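Local coordinates for Lmo0488 protein (Listeria monocytogenes serovar 1/2a, PDB 5TED) that binds shikimate through its effector-binding domain, the part given here, and as a LysR-type regulator probably activates transcription of protocatechuate biosynthesis genes, at residues L7-T12 / F36-G41; K44-D49 / A58-V63; P73-E78 / R177-A182. All coordinates share one frame; numbering follows the deposited sequence.

Interaction 1: L7-T12 / F36-G41. With SKM ((3R,4S,5R)-3,4,5-trihydroxycyclohex-1-ene-1-carboxylic acid), chain D.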
loop_
_atom_site.group_PDB
_atom_site.type_symbol
_atom_site.label_atom_id
_atom_site.label_comp_id
_atom_site.label_asym_id
_atom_site.label_seq_id
_atom_site.Cartn_x
_atom_site.Cartn_y
_atom_site.Cartn_z
ATOM N N LEU A 7 5.747 15.484 -1.512
ATOM C CA LEU A 7 4.336 15.290 -1.818
ATOM C C LEU A 7 3.835 14.051 -1.089
ATOM O O LEU A 7 4.327 12.943 -1.332
ATOM C CB LEU A 7 4.158 15.151 -3.325
ATOM C CG LEU A 7 2.735 14.911 -3.794
ATOM C CD1 LEU A 7 1.899 16.192 -3.531
ATOM C CD2 LEU A 7 2.823 14.560 -5.272
ATOM N N GLY A 8 2.842 14.229 -0.228
ATOM C CA GLY A 8 2.201 13.121 0.475
ATOM C C GLY A 8 0.824 12.861 -0.109
ATOM O O GLY A 8 0.113 13.800 -0.452
ATOM N N PHE A 9 0.452 11.585 -0.212
ATOM C CA PHE A 9 -0.826 11.277 -0.841
ATOM C C PHE A 9 -1.416 9.963 -0.341
ATOM O O PHE A 9 -0.715 9.077 0.162
ATOM C CB PHE A 9 -0.702 11.270 -2.367
ATOM C CG PHE A 9 0.371 10.363 -2.922
ATOM C CD1 PHE A 9 0.106 9.020 -3.165
ATOM C CD2 PHE A 9 1.625 10.869 -3.268
ATOM C CE1 PHE A 9 1.070 8.188 -3.734
ATOM C CE2 PHE A 9 2.599 10.043 -3.831
ATOM C CZ PHE A 9 2.324 8.707 -4.065
ATOM N N ILE A 10 -2.740 9.860 -0.495
ATOM C CA ILE A 10 -3.455 8.649 -0.114
ATOM C C ILE A 10 -3.138 7.550 -1.118
ATOM O O ILE A 10 -2.898 7.809 -2.306
ATOM C CB ILE A 10 -4.969 8.911 -0.024
ATOM C CG1 ILE A 10 -5.495 9.452 -1.356
ATOM C CG2 ILE A 10 -5.289 9.897 1.080
ATOM C CD1 ILE A 10 -7.026 9.739 -1.347
ATOM N N TYR A 11 -3.140 6.308 -0.624
ATOM C CA TYR A 11 -2.572 5.177 -1.346
ATOM C C TYR A 11 -3.065 5.074 -2.784
ATOM O O TYR A 11 -2.294 4.733 -3.694
ATOM C CB TYR A 11 -2.909 3.895 -0.612
ATOM C CG TYR A 11 -2.333 3.793 0.770
ATOM C CD1 TYR A 11 -0.981 3.553 0.964
ATOM C CD2 TYR A 11 -3.152 3.913 1.889
ATOM C CE1 TYR A 11 -0.448 3.430 2.246
ATOM C CE2 TYR A 11 -2.631 3.791 3.180
ATOM C CZ TYR A 11 -1.275 3.552 3.341
ATOM O OH TYR A 11 -0.738 3.411 4.598
ATOM N N THR A 12 -4.371 5.236 -3.001
ATOM C CA THR A 12 -4.830 4.922 -4.352
ATOM C C THR A 12 -4.244 5.874 -5.387
ATOM O O THR A 12 -4.349 5.595 -6.581
ATOM C CB THR A 12 -6.361 4.909 -4.472
ATOM O OG1 THR A 12 -6.898 6.191 -4.136
ATOM C CG2 THR A 12 -6.983 3.809 -3.581
ATOM N N PHE A 36 11.479 15.404 -6.348
ATOM C CA PHE A 36 10.353 15.024 -5.508
ATOM C C PHE A 36 10.775 13.956 -4.508
ATOM O O PHE A 36 11.662 13.140 -4.779
ATOM C CB PHE A 36 9.193 14.423 -6.301
ATOM C CG PHE A 36 8.432 15.385 -7.158
ATOM C CD1 PHE A 36 8.893 15.735 -8.416
ATOM C CD2 PHE A 36 7.208 15.880 -6.732
ATOM C CE1 PHE A 36 8.164 16.598 -9.225
ATOM C CE2 PHE A 36 6.471 16.732 -7.537
ATOM C CZ PHE A 36 6.952 17.087 -8.782
ATOM N N SER A 37 10.092 13.943 -3.366
ATOM C CA SER A 37 9.986 12.762 -2.519
ATOM C C SER A 37 8.506 12.483 -2.307
ATOM O O SER A 37 7.717 13.421 -2.159
ATOM C CB SER A 37 10.716 12.954 -1.193
ATOM O OG SER A 37 12.087 12.609 -1.350
ATOM N N PHE A 38 8.119 11.210 -2.407
ATOM C CA PHE A 38 6.720 10.800 -2.400
ATOM C C PHE A 38 6.406 9.988 -1.152
ATOM O O PHE A 38 7.072 8.983 -0.881
ATOM C CB PHE A 38 6.405 9.969 -3.640
ATOM C CG PHE A 38 6.692 10.680 -4.918
ATOM C CD1 PHE A 38 5.882 11.717 -5.328
ATOM C CD2 PHE A 38 7.782 10.322 -5.697
ATOM C CE1 PHE A 38 6.134 12.383 -6.505
ATOM C CE2 PHE A 38 8.058 10.996 -6.862
ATOM C CZ PHE A 38 7.213 12.030 -7.276
ATOM N N PHE A 39 5.366 10.386 -0.432
ATOM C CA PHE A 39 4.939 9.712 0.789
ATOM C C PHE A 39 3.515 9.188 0.619
ATOM O O PHE A 39 2.699 9.825 -0.050
ATOM C CB PHE A 39 5.045 10.675 1.967
ATOM C CG PHE A 39 6.405 11.293 2.090
ATOM C CD1 PHE A 39 6.740 12.424 1.352
ATOM C CD2 PHE A 39 7.370 10.716 2.901
ATOM C CE1 PHE A 39 8.007 12.989 1.445
ATOM C CE2 PHE A 39 8.646 11.282 2.998
ATOM C CZ PHE A 39 8.959 12.416 2.271
ATOM N N GLN A 40 3.229 8.008 1.197
ATOM C CA GLN A 40 1.935 7.335 1.072
ATOM C C GLN A 40 1.319 7.131 2.454
ATOM O O GLN A 40 2.030 6.816 3.414
ATOM C CB GLN A 40 2.098 5.980 0.364
ATOM C CG GLN A 40 2.569 6.074 -1.100
ATOM C CD GLN A 40 4.037 6.403 -1.237
ATOM O OE1 GLN A 40 4.901 5.653 -0.763
ATOM N NE2 GLN A 40 4.338 7.542 -1.887
ATOM N N GLY A 41 0.003 7.306 2.563
ATOM C CA GLY A 41 -0.658 7.054 3.835
ATOM C C GLY A 41 -2.144 7.359 3.774
ATOM O O GLY A 41 -2.699 7.645 2.705
HETATM O O12 SKM D . -6.464 4.264 0.411
HETATM C C8 SKM D . -7.460 3.976 1.388
HETATM C C6 SKM D . -7.089 4.418 2.634
HETATM O O7 SKM D . -8.095 4.136 3.607
HETATM C C5 SKM D . -6.843 6.050 2.711
HETATM C C4 SKM D . -7.959 6.822 2.154
HETATM C C1 SKM D . -8.152 8.310 2.485
HETATM O O2 SKM D . -7.588 8.785 3.512
HETATM O O3 SKM D . -8.883 9.038 1.746
HETATM C C10 SKM D . -8.957 6.108 1.123
HETATM C C9 SKM D . -8.913 4.693 0.918
HETATM O O11 SKM D . -9.103 4.445 -0.419
#
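Strands 7-10 and 36-41 are the two parallel strands of a beta-alpha-beta unit, joined through helix 17-26, in the periplasmic-binding-protein-like effector domain of a LysR-type regulator. Their axes run 4.7 Å apart, nearly parallel. Four backbone hydrogen bonds pass between them in the staggered parallel pattern. Leu7 N gives the straightest, to Ser37 O at 2.9 Å (172° at the hydrogen), nearly along the C=O axis. Leu7 O accepts from Phe39 N in its carbonyl plane, whereas the bonds Phe9 N to Phe39 O and Gly41 N to Phe9 O are more bent, with the donor above the carbonyl plane. CA-H...O contacts fill in between, among them Ile10 CA to Gly41 O at 3.1 Å.

Apolar packing lies on the face that carries Leu7, Phe9, Phe38 and Gln40, toward helix 17-26. Leu7 CD2 meets the edge of the Phe38 ring at CE1, 4.1 Å away, and Phe9 CE2 rests 3.8 Å from Phe38 CB. With CG in the crowded position between backbone N and carbonyl carbon (chi1 54°), the Phe9 ring folds back over its neighbour strand, and Phe39 O sits over one face. Gln40 lies alongside that ring, bent at chi2, its amide 49° from the ring plane and NE2 3.2 Å from Phe9 CZ. NE2 also makes a weak hydrogen bond to Phe38 O, while OE1 accepts from the backbone N of Glu136 and of Glu137, both of the second subunit.

At the C-terminal strand ends the contact reaches shikimate. Ile10 CG2 approaches carboxylate O2 at 3.5 Å. Tyr11, whose OH is hydrogen-bonded to Glu136 of its own chain, turns its ring edge to shikimate O12 and receives Gly41 CA over a face, a CH-pi contact 4.0 Å from the ring centroid.

Interaction 2: K44-D49 / A58-V63. With SKM ((3R,4S,5R)-3,4,5-trihydroxycyclohex-1-ene-1-carboxylic acid), chain D.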
loop_
_atom_site.group_PDB
_atom_site.type_symbol
_atom_site.label_atom_id
_atom_site.label_comp_id
_atom_site.label_asym_id
_atom_site.label_seq_id
_atom_site.Cartn_x
_atom_site.Cartn_y
_atom_site.Cartn_z
ATOM N N LYS A 44 -5.897 10.771 7.742
ATOM C CA LYS A 44 -5.768 11.273 9.104
ATOM C C LYS A 44 -4.299 11.395 9.526
ATOM O O LYS A 44 -3.950 12.309 10.278
ATOM C CB LYS A 44 -6.573 10.381 10.050
ATOM C CG LYS A 44 -8.104 10.526 9.852
ATOM C CD LYS A 44 -8.575 11.986 10.024
ATOM C CE LYS A 44 -10.104 12.148 9.946
ATOM N NZ LYS A 44 -10.685 12.166 8.557
ATOM N N SER A 45 -3.412 10.547 8.997
ATOM C CA SER A 45 -1.984 10.746 9.235
ATOM C C SER A 45 -1.412 11.877 8.378
ATOM O O SER A 45 -0.533 12.616 8.837
ATOM C CB SER A 45 -1.228 9.439 8.991
ATOM O OG SER A 45 -0.605 9.420 7.723
ATOM N N ILE A 46 -1.920 12.046 7.153
ATOM C CA ILE A 46 -1.368 13.021 6.211
ATOM C C ILE A 46 -1.545 14.445 6.724
ATOM O O ILE A 46 -0.670 15.302 6.535
ATOM C CB ILE A 46 -2.016 12.828 4.824
ATOM C CG1 ILE A 46 -1.395 11.603 4.131
ATOM C CG2 ILE A 46 -1.917 14.110 3.978
ATOM C CD1 ILE A 46 -2.151 11.141 2.879
ATOM N N ILE A 47 -2.683 14.732 7.357
ATOM C CA ILE A 47 -2.957 16.102 7.800
ATOM C C ILE A 47 -1.890 16.622 8.758
ATOM O O ILE A 47 -1.385 17.738 8.537
ATOM C CB ILE A 47 -4.366 16.186 8.412
ATOM C CG1 ILE A 47 -5.443 15.904 7.363
ATOM C CG2 ILE A 47 -4.562 17.535 9.093
ATOM C CD1 ILE A 47 -5.518 16.930 6.250
ATOM N N PRO A 48 -1.530 15.913 9.838
ATOM C CA PRO A 48 -0.452 16.415 10.709
ATOM C C PRO A 48 0.858 16.640 9.975
ATOM O O PRO A 48 1.607 17.558 10.332
ATOM C CB PRO A 48 -0.315 15.314 11.774
ATOM C CG PRO A 48 -1.605 14.578 11.754
ATOM C CD PRO A 48 -2.137 14.672 10.356
ATOM N N ASP A 49 1.180 15.801 8.981
ATOM C CA ASP A 49 2.442 15.968 8.265
ATOM C C ASP A 49 2.412 17.146 7.308
ATOM O O ASP A 49 3.479 17.626 6.895
ATOM C CB ASP A 49 2.815 14.691 7.517
ATOM C CG ASP A 49 3.353 13.621 8.442
ATOM O OD1 ASP A 49 3.726 13.975 9.573
ATOM O OD2 ASP A 49 3.452 12.445 8.036
ATOM N N ALA A 58 -0.248 17.952 -0.241
ATOM C CA ALA A 58 -0.819 16.631 -0.046
ATOM C C ALA A 58 -2.001 16.440 -0.983
ATOM O O ALA A 58 -2.627 17.401 -1.429
ATOM C CB ALA A 58 -1.256 16.407 1.404
ATOM N N ILE A 59 -2.273 15.182 -1.299
ATOM C CA ILE A 59 -3.455 14.780 -2.041
ATOM C C ILE A 59 -4.227 13.815 -1.152
ATOM O O ILE A 59 -3.725 12.720 -0.843
ATOM C CB ILE A 59 -3.091 14.114 -3.379
ATOM C CG1 ILE A 59 -2.276 15.091 -4.256
ATOM C CG2 ILE A 59 -4.373 13.616 -4.073
ATOM C CD1 ILE A 59 -1.716 14.467 -5.556
ATOM N N CYS A 60 -5.433 14.206 -0.738
ATOM C CA CYS A 60 -6.129 13.414 0.276
ATOM C C CYS A 60 -7.618 13.770 0.300
ATOM O O CYS A 60 -8.115 14.532 -0.539
ATOM C CB CYS A 60 -5.481 13.615 1.655
ATOM S SG CYS A 60 -5.661 15.291 2.289
ATOM N N SER A 61 -8.335 13.191 1.268
ATOM C CA SER A 61 -9.754 13.458 1.464
ATOM C C SER A 61 -9.947 14.790 2.178
ATOM O O SER A 61 -9.087 15.247 2.941
ATOM C CB SER A 61 -10.419 12.354 2.299
ATOM O OG SER A 61 -10.364 11.092 1.636
ATOM N N TYR A 62 -11.091 15.410 1.929
ATOM C CA TYR A 62 -11.478 16.584 2.698
ATOM C C TYR A 62 -11.695 16.206 4.159
ATOM O O TYR A 62 -12.211 15.127 4.467
ATOM C CB TYR A 62 -12.752 17.190 2.113
ATOM C CG TYR A 62 -13.255 18.412 2.852
ATOM C CD1 TYR A 62 -12.617 19.639 2.717
ATOM C CD2 TYR A 62 -14.372 18.346 3.675
ATOM C CE1 TYR A 62 -13.069 20.768 3.387
ATOM C CE2 TYR A 62 -14.837 19.478 4.348
ATOM C CZ TYR A 62 -14.178 20.679 4.197
ATOM O OH TYR A 62 -14.616 21.799 4.859
ATOM N N VAL A 63 -11.319 17.104 5.068
ATOM C CA VAL A 63 -11.511 16.897 6.498
ATOM C C VAL A 63 -12.179 18.139 7.062
ATOM O O VAL A 63 -11.674 19.251 6.895
ATOM C CB VAL A 63 -10.183 16.612 7.233
ATOM C CG1 VAL A 63 -10.434 16.444 8.738
ATOM C CG2 VAL A 63 -9.530 15.377 6.682
HETATM O O12 SKM D . -6.464 4.264 0.411
HETATM C C8 SKM D . -7.460 3.976 1.388
HETATM C C6 SKM D . -7.089 4.418 2.634
HETATM O O7 SKM D . -8.095 4.136 3.607
HETATM C C5 SKM D . -6.843 6.050 2.711
HETATM C C4 SKM D . -7.959 6.822 2.154
HETATM C C1 SKM D . -8.152 8.310 2.485
HETATM O O2 SKM D . -7.588 8.785 3.512
HETATM O O3 SKM D . -8.883 9.038 1.746
HETATM C C10 SKM D . -8.957 6.108 1.123
HETATM C C9 SKM D . -8.913 4.693 0.918
HETATM O O11 SKM D . -9.103 4.445 -0.419
#
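Helix 44-49 packs against strand 58-60 and the turn that follows it, the short segment axes lying 9.2 Å apart at 155°, nearly antiparallel. At the start of the strand Ala58 points its methyl at the helix, where Ile46 CG2 meets Ala58 CB at 3.5 Å, the closest approach between the segments. Ile46 CG2 stands anti to the backbone N, and this turns that branch toward the strand. Ile59 directs its side chain to the other side of the sheet, onto Leu74 and Ile179. Cys60 faces the helix again, its SG 4.3 Å from both Ile46 CG2 and Ile47 CD1, so the sulfur lies against two neighbouring isoleucines. Ser61 makes no contact with the helix and serves the ligand: its OG donates a 2.5 Å hydrogen bond to shikimate carboxylate O3, and the same oxygen accepts from Arg177 NH1. Val63 closes the contact beyond the strand, meeting Ile47 tip to tip through CG2 and CG1. Lys44, bent at chi2 and chi4, folds back to bring NZ within 3.9 Å of Val63 CG2. Between the two segments the contact is thus one of methyls, sulfur and a lysine end, held by van der Waals contact. The polar chemistry is left to Ser61, where a donating guanidinium would probably make the hydroxyl a stronger donor to the carboxylate.

Interaction 3: P73-E78 / R177-A182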
loop_
_atom_site.group_PDB
_atom_site.type_symbol
_atom_site.label_atom_id
_atom_site.label_comp_id
_atom_site.label_asym_id
_atom_site.label_seq_id
_atom_site.Cartn_x
_atom_site.Cartn_y
_atom_site.Cartn_z
ATOM N N PRO A 73 -10.426 21.013 -5.084
ATOM C CA PRO A 73 -10.762 19.749 -5.753
ATOM C C PRO A 73 -9.714 19.388 -6.799
ATOM O O PRO A 73 -9.263 20.237 -7.567
ATOM C CB PRO A 73 -12.134 20.038 -6.384
ATOM C CG PRO A 73 -12.200 21.523 -6.505
ATOM C CD PRO A 73 -11.415 22.072 -5.348
ATOM N N LEU A 74 -9.295 18.120 -6.800
ATOM C CA LEU A 74 -8.285 17.647 -7.744
ATOM C C LEU A 74 -8.790 16.518 -8.624
ATOM O O LEU A 74 -8.655 16.598 -9.849
ATOM C CB LEU A 74 -7.013 17.195 -7.005
ATOM C CG LEU A 74 -5.913 16.612 -7.910
ATOM C CD1 LEU A 74 -5.323 17.663 -8.843
ATOM C CD2 LEU A 74 -4.812 15.972 -7.051
ATOM N N THR A 75 -9.394 15.478 -8.049
ATOM C CA THR A 75 -9.915 14.366 -8.845
ATOM C C THR A 75 -11.084 13.742 -8.083
ATOM O O THR A 75 -11.549 14.286 -7.080
ATOM C CB THR A 75 -8.795 13.367 -9.165
ATOM O OG1 THR A 75 -9.294 12.347 -10.025
ATOM C CG2 THR A 75 -8.212 12.734 -7.878
ATOM N N LYS A 76 -11.578 12.605 -8.569
ATOM C CA LYS A 76 -12.719 11.955 -7.933
ATOM C C LYS A 76 -12.629 10.453 -8.148
ATOM O O LYS A 76 -11.873 9.977 -8.998
ATOM C CB LYS A 76 -14.046 12.473 -8.482
ATOM C CG LYS A 76 -14.266 12.163 -9.955
ATOM C CD LYS A 76 -15.427 12.987 -10.502
ATOM C CE LYS A 76 -15.533 12.840 -12.009
ATOM N NZ LYS A 76 -15.507 11.397 -12.391
ATOM N N GLN A 77 -13.413 9.706 -7.368
ATOM C CA GLN A 77 -13.488 8.258 -7.536
ATOM C C GLN A 77 -14.936 7.812 -7.449
ATOM O O GLN A 77 -15.798 8.524 -6.925
ATOM C CB GLN A 77 -12.652 7.518 -6.484
ATOM C CG GLN A 77 -11.176 7.802 -6.601
ATOM C CD GLN A 77 -10.377 7.205 -5.478
ATOM O OE1 GLN A 77 -10.816 7.187 -4.324
ATOM N NE2 GLN A 77 -9.191 6.709 -5.806
ATOM N N GLU A 78 -15.189 6.617 -7.969
ATOM C CA GLU A 78 -16.493 5.979 -7.877
ATOM C C GLU A 78 -16.427 4.907 -6.793
ATOM O O GLU A 78 -15.577 4.014 -6.854
ATOM C CB GLU A 78 -16.884 5.366 -9.224
ATOM C CG GLU A 78 -18.197 4.595 -9.207
ATOM C CD GLU A 78 -18.381 3.701 -10.439
ATOM O OE1 GLU A 78 -17.515 3.734 -11.350
ATOM O OE2 GLU A 78 -19.396 2.962 -10.490
ATOM N N ARG A 177 -17.368 11.055 -4.485
ATOM C CA ARG A 177 -16.144 10.914 -3.699
ATOM C C ARG A 177 -15.121 11.826 -4.366
ATOM O O ARG A 177 -14.610 11.504 -5.435
ATOM C CB ARG A 177 -15.663 9.457 -3.680
ATOM C CG ARG A 177 -14.516 9.133 -2.704
ATOM C CD ARG A 177 -13.197 9.858 -3.076
ATOM N NE ARG A 177 -12.013 9.203 -2.511
ATOM C CZ ARG A 177 -11.478 9.478 -1.321
ATOM N NH1 ARG A 177 -12.012 10.415 -0.544
ATOM N NH2 ARG A 177 -10.389 8.828 -0.915
ATOM N N PHE A 178 -14.846 12.974 -3.758
ATOM C CA PHE A 178 -13.850 13.899 -4.277
ATOM C C PHE A 178 -12.533 13.734 -3.530
ATOM O O PHE A 178 -12.512 13.353 -2.355
ATOM C CB PHE A 178 -14.318 15.346 -4.163
ATOM C CG PHE A 178 -15.420 15.694 -5.112
ATOM C CD1 PHE A 178 -15.167 15.867 -6.463
ATOM C CD2 PHE A 178 -16.717 15.838 -4.651
ATOM C CE1 PHE A 178 -16.192 16.185 -7.332
ATOM C CE2 PHE A 178 -17.742 16.156 -5.514
ATOM C CZ PHE A 178 -17.484 16.329 -6.853
ATOM N N ILE A 179 -11.442 14.028 -4.235
ATOM C CA ILE A 179 -10.090 14.025 -3.684
ATOM C C ILE A 179 -9.480 15.400 -3.927
ATOM O O ILE A 179 -9.657 15.984 -5.005
ATOM C CB ILE A 179 -9.237 12.911 -4.324
ATOM C CG1 ILE A 179 -9.743 11.536 -3.866
ATOM C CG2 ILE A 179 -7.740 13.110 -4.012
ATOM C CD1 ILE A 179 -9.112 10.388 -4.591
ATOM N N TYR A 180 -8.748 15.908 -2.938
ATOM C CA TYR A 180 -8.343 17.305 -2.901
ATOM C C TYR A 180 -6.833 17.444 -2.850
ATOM O O TYR A 180 -6.131 16.584 -2.316
ATOM C CB TYR A 180 -8.945 18.015 -1.683
ATOM C CG TYR A 180 -10.439 18.039 -1.733
ATOM C CD1 TYR A 180 -11.183 16.921 -1.356
ATOM C CD2 TYR A 180 -11.119 19.165 -2.175
ATOM C CE1 TYR A 180 -12.567 16.922 -1.410
ATOM C CE2 TYR A 180 -12.514 19.173 -2.241
ATOM C CZ TYR A 180 -13.223 18.051 -1.854
ATOM O OH TYR A 180 -14.597 18.062 -1.907
ATOM N N LEU A 181 -6.341 18.526 -3.445
ATOM C CA LEU A 181 -4.977 18.970 -3.241
ATOM C C LEU A 181 -4.990 19.862 -2.005
ATOM O O LEU A 181 -5.711 20.867 -1.966
ATOM C CB LEU A 181 -4.447 19.714 -4.472
ATOM C CG LEU A 181 -2.948 20.038 -4.547
ATOM C CD1 LEU A 181 -2.497 20.901 -3.393
ATOM C CD2 LEU A 181 -2.141 18.773 -4.588
ATOM N N ALA A 182 -4.255 19.461 -0.978
ATOM C CA ALA A 182 -4.288 20.147 0.307
ATOM C C ALA A 182 -2.948 20.824 0.575
ATOM O O ALA A 182 -1.889 20.271 0.251
ATOM C CB ALA A 182 -4.644 19.166 1.434
HETATM O O HOH W 1 -9.354 6.654 -2.256
HETATM O O HOH W 2 -17.695 10.525 -7.407
#
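Strands 73-77 and 177-182 run antiparallel, their axes 4.3 Å apart, and a classic beta bulge places Leu74 and Thr75 together opposite Ile179. Both bulge amides bond to the one carbonyl, Ile179 O: Leu74 N at 2.8 Å in the carbonyl plane, Thr75 N at 3.1 Å from above it. Beyond the bulge Ile179 N returns a bond to Thr75 O, and Gln77 N bonds to Arg177 O. Water 2 extends the pairing, donating to Gln77 O and accepting from Arg177 N.

On the face of Thr75, Gln77, Arg177 and Ile179, Thr75 CG2 lies alongside Ile179 CB at 3.7 Å. Gln77, extended beyond CG, crosses over Ile179, and Ile179 CD1 touches Gln77 CD at 3.5 Å. Gln77 OE1 takes an almost straight hydrogen bond from Arg177 NE (3.0 Å, 173°); OE1 lies in the guanidinium plane, while NE stands above the plane of the Gln77 amide. Water 1 donates to the same OE1 and accepts from Arg177 NH2, so the oxygen is gripped twice. Ile179 CG1 lies over one guanidinium face, toward its rim. Held in this way, Arg177 presents NH2 to shikimate O3, while Gln77 NE2 bonds to Thr12 OG1. On the other face Phe178 CD1 stands 4.1 Å from Lys76 CB.

Strand 177-184 has strand 57-60 as its other neighbour in the mixed sheet; Ile59 packs against Leu181, and helix 191-208 covers Leu74, Thr75 and Leu181.

All three contacts belong to one mixed sheet and its covering helix 43-51, with strand 57-60 as the common neighbour: it bonds to strand 4-10 through Gly8 and Ile10, and to strand 177-184 through Ala58 and Ala182. Interactions 1 and 2 are buried, while interaction 3 is partly buried, with Pro73 and Lys76 exposed. Interactions 1 and 3 are strand pairings held by backbone bonds, parallel and antiparallel respectively, whereas interaction 2 is apolar helix-on-sheet packing. Only interaction 1 touches the second subunit. All three reach shikimate: interaction 1 offers mainly van der Waals contact, interactions 2 and 3 bond its carboxylate.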